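Local coordinates for putative solute-binding component of ABC transporter (Clostridium phytofermentans, PDB 4YS6), which probably serves as the sugar-binding component of an ABC transporter and holds beta-D-glucopyranose between its two lobes, at residues Q53-Y67 and T294-D306. Sequence-based numbering, arbitrary orientation.
Sequences QDGSNMEKQLKDAGY and TRTLASQVVKMVD. With NA (sodium ion), chain I.
With CG anti to its carbonyl carbon (chi1 -65°) and the chain extended beyond it (chi2 -172°), Gln61 stretches its amide across to the backbone of helix 294-306. Glutamine suits the place, being long enough and having an N-H to give: Gln61 NE2 donates to Arg295 O at 3.1 Å, almost straight and on a lone pair in the carbonyl plane, so this oxygen serves both Gln61 and its own helical partner, Ser299 N. Selenomethionine Met58, bent at chi2 and chi3, curls SE against Val301 CG1 (3.7 Å) and beside Ala298, whose small methyl lets the CA atoms of Met58 and Ala298 approach to 5.2 Å. Branched Val302 serves two neighbours, CG1 meeting Ala65 CB and CG2 meeting Leu62 CD2. After the Schellman motif at Gly66, whose positive phi suits glycine, Tyr67 lays one ring face on Val305 CG1, while its OH donates to the anti lone pair of Asp306 OD1 at 2.6 Å; Lys310 also pairs with that carboxylate. At the other end, Thr294 CG2 packs on Asp54, held by Arg50 and Tyr123. The axes of the two helical segments come within 8.8 Å and cross at -43°, and Leu62 and Val301 reach the strands beneath: neighbouring helices covering the sheet of one alpha/beta lobe in a periplasmic-binding-protein fold.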
# COMPACT_ATOMS: atom_id res chain seq x y z
N GLN A 53 -8.32 3.65 -9.29
CA GLN A 53 -8.08 5.08 -9.34
C GLN A 53 -6.70 5.39 -9.91
O GLN A 53 -6.56 6.30 -10.73
CB GLN A 53 -8.23 5.71 -7.96
CG GLN A 53 -9.68 5.92 -7.53
CD GLN A 53 -10.32 4.66 -7.02
OE1 GLN A 53 -9.92 4.13 -6.00
NE2 GLN A 53 -11.32 4.16 -7.75
N ASP A 54 -5.68 4.64 -9.50
CA ASP A 54 -4.35 4.83 -10.06
C ASP A 54 -4.38 4.74 -11.59
O ASP A 54 -3.85 5.60 -12.29
CB ASP A 54 -3.38 3.79 -9.51
CG ASP A 54 -3.04 3.99 -8.05
OD1 ASP A 54 -2.28 4.94 -7.70
OD2 ASP A 54 -3.51 3.17 -7.24
N GLY A 55 -5.01 3.69 -12.10
CA GLY A 55 -5.02 3.44 -13.54
C GLY A 55 -5.82 4.47 -14.29
O GLY A 55 -5.39 4.97 -15.33
N SER A 56 -6.99 4.81 -13.76
CA SER A 56 -7.83 5.83 -14.38
C SER A 56 -7.16 7.18 -14.38
O SER A 56 -7.25 7.92 -15.35
CB SER A 56 -9.17 5.94 -13.66
OG SER A 56 -9.98 4.83 -13.97
N ASN A 57 -6.50 7.51 -13.27
CA ASN A 57 -5.83 8.80 -13.19
C ASN A 57 -4.60 8.84 -14.12
O ASN A 57 -4.37 9.84 -14.79
CB ASN A 57 -5.45 9.09 -11.74
CG ASN A 57 -6.66 9.39 -10.87
OD1 ASN A 57 -7.63 9.98 -11.33
ND2 ASN A 57 -6.58 9.03 -9.61
N MSE A 58 -3.85 7.75 -14.19
CA MSE A 58 -2.74 7.67 -15.14
C MSE A 58 -3.23 7.84 -16.57
O MSE A 58 -2.64 8.58 -17.36
CB MSE A 58 -2.03 6.33 -15.00
CG MSE A 58 -1.12 6.23 -13.83
SE MSE A 58 0.45 7.44 -14.03
CE MSE A 58 1.01 7.14 -15.87
N GLU A 59 -4.28 7.11 -16.93
CA GLU A 59 -4.80 7.20 -18.30
C GLU A 59 -5.26 8.62 -18.62
O GLU A 59 -4.94 9.17 -19.67
CB GLU A 59 -5.95 6.21 -18.48
CG GLU A 59 -6.49 6.17 -19.89
CD GLU A 59 -7.46 5.02 -20.08
OE1 GLU A 59 -8.37 4.87 -19.23
OE2 GLU A 59 -7.30 4.26 -21.05
N LYS A 60 -6.03 9.22 -17.72
CA LYS A 60 -6.55 10.56 -17.95
C LYS A 60 -5.43 11.57 -18.12
O LYS A 60 -5.46 12.37 -19.04
CB LYS A 60 -7.46 11.00 -16.80
CG LYS A 60 -7.91 12.45 -16.91
CD LYS A 60 -8.72 12.88 -15.70
CE LYS A 60 -9.22 14.31 -15.86
NZ LYS A 60 -8.12 15.31 -15.91
N GLN A 61 -4.46 11.54 -17.21
CA GLN A 61 -3.42 12.55 -17.19
C GLN A 61 -2.44 12.34 -18.33
O GLN A 61 -1.96 13.31 -18.90
CB GLN A 61 -2.73 12.57 -15.83
CG GLN A 61 -3.68 13.00 -14.73
CD GLN A 61 -3.00 13.21 -13.41
OE1 GLN A 61 -1.91 13.78 -13.36
NE2 GLN A 61 -3.65 12.80 -12.33
N LEU A 62 -2.15 11.09 -18.69
CA LEU A 62 -1.32 10.85 -19.89
C LEU A 62 -2.00 11.36 -21.16
O LEU A 62 -1.36 11.98 -22.00
CB LEU A 62 -1.02 9.37 -20.04
CG LEU A 62 0.05 8.86 -19.08
CD1 LEU A 62 0.08 7.36 -19.12
CD2 LEU A 62 1.44 9.43 -19.40
N LYS A 63 -3.30 11.10 -21.30
CA LYS A 63 -3.99 11.56 -22.50
C LYS A 63 -4.04 13.08 -22.56
O LYS A 63 -3.85 13.68 -23.63
CB LYS A 63 -5.39 10.96 -22.57
CG LYS A 63 -5.35 9.48 -22.82
CD LYS A 63 -6.73 8.88 -22.99
CE LYS A 63 -6.63 7.40 -23.34
NZ LYS A 63 -7.96 6.73 -23.37
N ASP A 64 -4.23 13.72 -21.41
CA ASP A 64 -4.20 15.18 -21.33
C ASP A 64 -2.84 15.74 -21.74
O ASP A 64 -2.76 16.85 -22.28
CB ASP A 64 -4.53 15.66 -19.92
CG ASP A 64 -6.02 15.84 -19.69
OD1 ASP A 64 -6.72 16.32 -20.61
OD2 ASP A 64 -6.49 15.53 -18.57
N ALA A 65 -1.78 14.99 -21.45
CA ALA A 65 -0.42 15.40 -21.77
C ALA A 65 -0.03 15.02 -23.20
O ALA A 65 1.09 15.32 -23.64
CB ALA A 65 0.55 14.76 -20.78
N GLY A 66 -0.94 14.38 -23.93
CA GLY A 66 -0.71 14.10 -25.34
C GLY A 66 -0.25 12.70 -25.69
O GLY A 66 0.11 12.45 -26.84
N TYR A 67 -0.26 11.79 -24.73
CA TYR A 67 0.14 10.43 -24.99
C TYR A 67 -1.03 9.53 -25.33
O TYR A 67 -2.19 9.84 -25.01
CB TYR A 67 0.89 9.86 -23.78
CG TYR A 67 2.11 10.67 -23.45
CD1 TYR A 67 3.30 10.47 -24.13
CD2 TYR A 67 2.06 11.66 -22.48
CE1 TYR A 67 4.41 11.22 -23.83
CE2 TYR A 67 3.17 12.42 -22.19
CZ TYR A 67 4.34 12.19 -22.86
OH TYR A 67 5.45 12.94 -22.58
N THR A 294 -4.01 9.38 -5.08
CA THR A 294 -3.47 8.77 -6.30
C THR A 294 -3.41 9.74 -7.47
O THR A 294 -2.65 9.52 -8.41
CB THR A 294 -4.29 7.53 -6.74
OG1 THR A 294 -5.65 7.87 -7.04
CG2 THR A 294 -4.27 6.48 -5.68
N ARG A 295 -4.19 10.83 -7.43
CA ARG A 295 -4.15 11.80 -8.50
C ARG A 295 -2.80 12.51 -8.51
O ARG A 295 -2.26 12.86 -9.56
CB ARG A 295 -5.27 12.81 -8.35
CG ARG A 295 -6.64 12.23 -8.33
CD ARG A 295 -7.65 13.30 -8.00
NE ARG A 295 -7.45 13.75 -6.62
CZ ARG A 295 -8.26 14.61 -6.00
NH1 ARG A 295 -9.29 15.11 -6.63
NH2 ARG A 295 -8.01 14.95 -4.75
N THR A 296 -2.28 12.74 -7.30
CA THR A 296 -1.00 13.41 -7.12
C THR A 296 0.14 12.53 -7.57
O THR A 296 1.08 12.99 -8.23
CB THR A 296 -0.77 13.77 -5.64
OG1 THR A 296 -1.84 14.62 -5.22
CG2 THR A 296 0.56 14.49 -5.45
N LEU A 297 0.07 11.26 -7.19
CA LEU A 297 1.08 10.30 -7.63
C LEU A 297 1.09 10.22 -9.15
O LEU A 297 2.16 10.30 -9.77
CB LEU A 297 0.82 8.92 -7.02
CG LEU A 297 1.81 7.82 -7.39
CD1 LEU A 297 3.22 8.23 -7.08
CD2 LEU A 297 1.46 6.54 -6.62
N ALA A 298 -0.09 10.10 -9.77
CA ALA A 298 -0.19 10.05 -11.22
C ALA A 298 0.40 11.30 -11.85
O ALA A 298 1.11 11.22 -12.85
CB ALA A 298 -1.61 9.84 -11.67
N SER A 299 0.13 12.46 -11.25
CA SER A 299 0.67 13.72 -11.77
C SER A 299 2.19 13.71 -11.78
O SER A 299 2.82 14.16 -12.74
CB SER A 299 0.15 14.90 -10.93
OG SER A 299 0.71 16.10 -11.43
N GLN A 300 2.79 13.18 -10.72
CA GLN A 300 4.24 13.14 -10.61
C GLN A 300 4.81 12.19 -11.65
O GLN A 300 5.83 12.47 -12.28
CB GLN A 300 4.67 12.74 -9.21
CG GLN A 300 4.42 13.80 -8.18
CD GLN A 300 5.07 15.12 -8.55
OE1 GLN A 300 4.40 16.12 -8.80
NE2 GLN A 300 6.39 15.12 -8.62
N VAL A 301 4.13 11.06 -11.85
CA VAL A 301 4.59 10.11 -12.86
C VAL A 301 4.52 10.72 -14.27
O VAL A 301 5.47 10.56 -15.07
CB VAL A 301 3.80 8.82 -12.78
CG1 VAL A 301 4.09 7.92 -14.00
CG2 VAL A 301 4.17 8.12 -11.50
N VAL A 302 3.45 11.45 -14.59
CA VAL A 302 3.36 12.06 -15.91
C VAL A 302 4.46 13.11 -16.08
O VAL A 302 4.98 13.25 -17.18
CB VAL A 302 1.97 12.66 -16.16
CG1 VAL A 302 1.92 13.44 -17.47
CG2 VAL A 302 0.93 11.52 -16.18
N LYS A 303 4.84 13.82 -15.02
CA LYS A 303 6.01 14.72 -15.11
C LYS A 303 7.29 13.96 -15.48
O LYS A 303 8.14 14.46 -16.25
CB LYS A 303 6.23 15.47 -13.79
CG LYS A 303 5.15 16.49 -13.51
CD LYS A 303 5.42 17.14 -12.18
CE LYS A 303 4.24 17.97 -11.71
NZ LYS A 303 4.52 18.50 -10.35
N MSE A 304 7.45 12.76 -14.92
CA MSE A 304 8.60 11.90 -15.25
C MSE A 304 8.53 11.44 -16.71
O MSE A 304 9.52 11.46 -17.42
CB MSE A 304 8.69 10.68 -14.33
CG MSE A 304 8.89 11.05 -12.91
SE MSE A 304 8.86 9.32 -11.94
CE MSE A 304 9.72 9.90 -10.31
N VAL A 305 7.34 11.05 -17.17
CA VAL A 305 7.16 10.62 -18.55
C VAL A 305 7.50 11.76 -19.51
O VAL A 305 8.23 11.57 -20.51
CB VAL A 305 5.72 10.15 -18.76
CG1 VAL A 305 5.47 9.85 -20.23
CG2 VAL A 305 5.48 8.91 -17.91
N ASP A 306 7.00 12.95 -19.20
CA ASP A 306 7.32 14.12 -20.01
C ASP A 306 8.83 14.39 -20.05
O ASP A 306 9.39 14.74 -21.09
CB ASP A 306 6.62 15.36 -19.47
CG ASP A 306 5.17 15.49 -19.92
OD1 ASP A 306 4.75 14.81 -20.88
OD2 ASP A 306 4.46 16.32 -19.32
NA NA I . -10.96 2.88 -13.16
O HOH W 1 -12.84 3.33 -11.75
O HOH W 2 -9.26 2.06 -14.74
O HOH W 3 -11.17 0.49 -13.27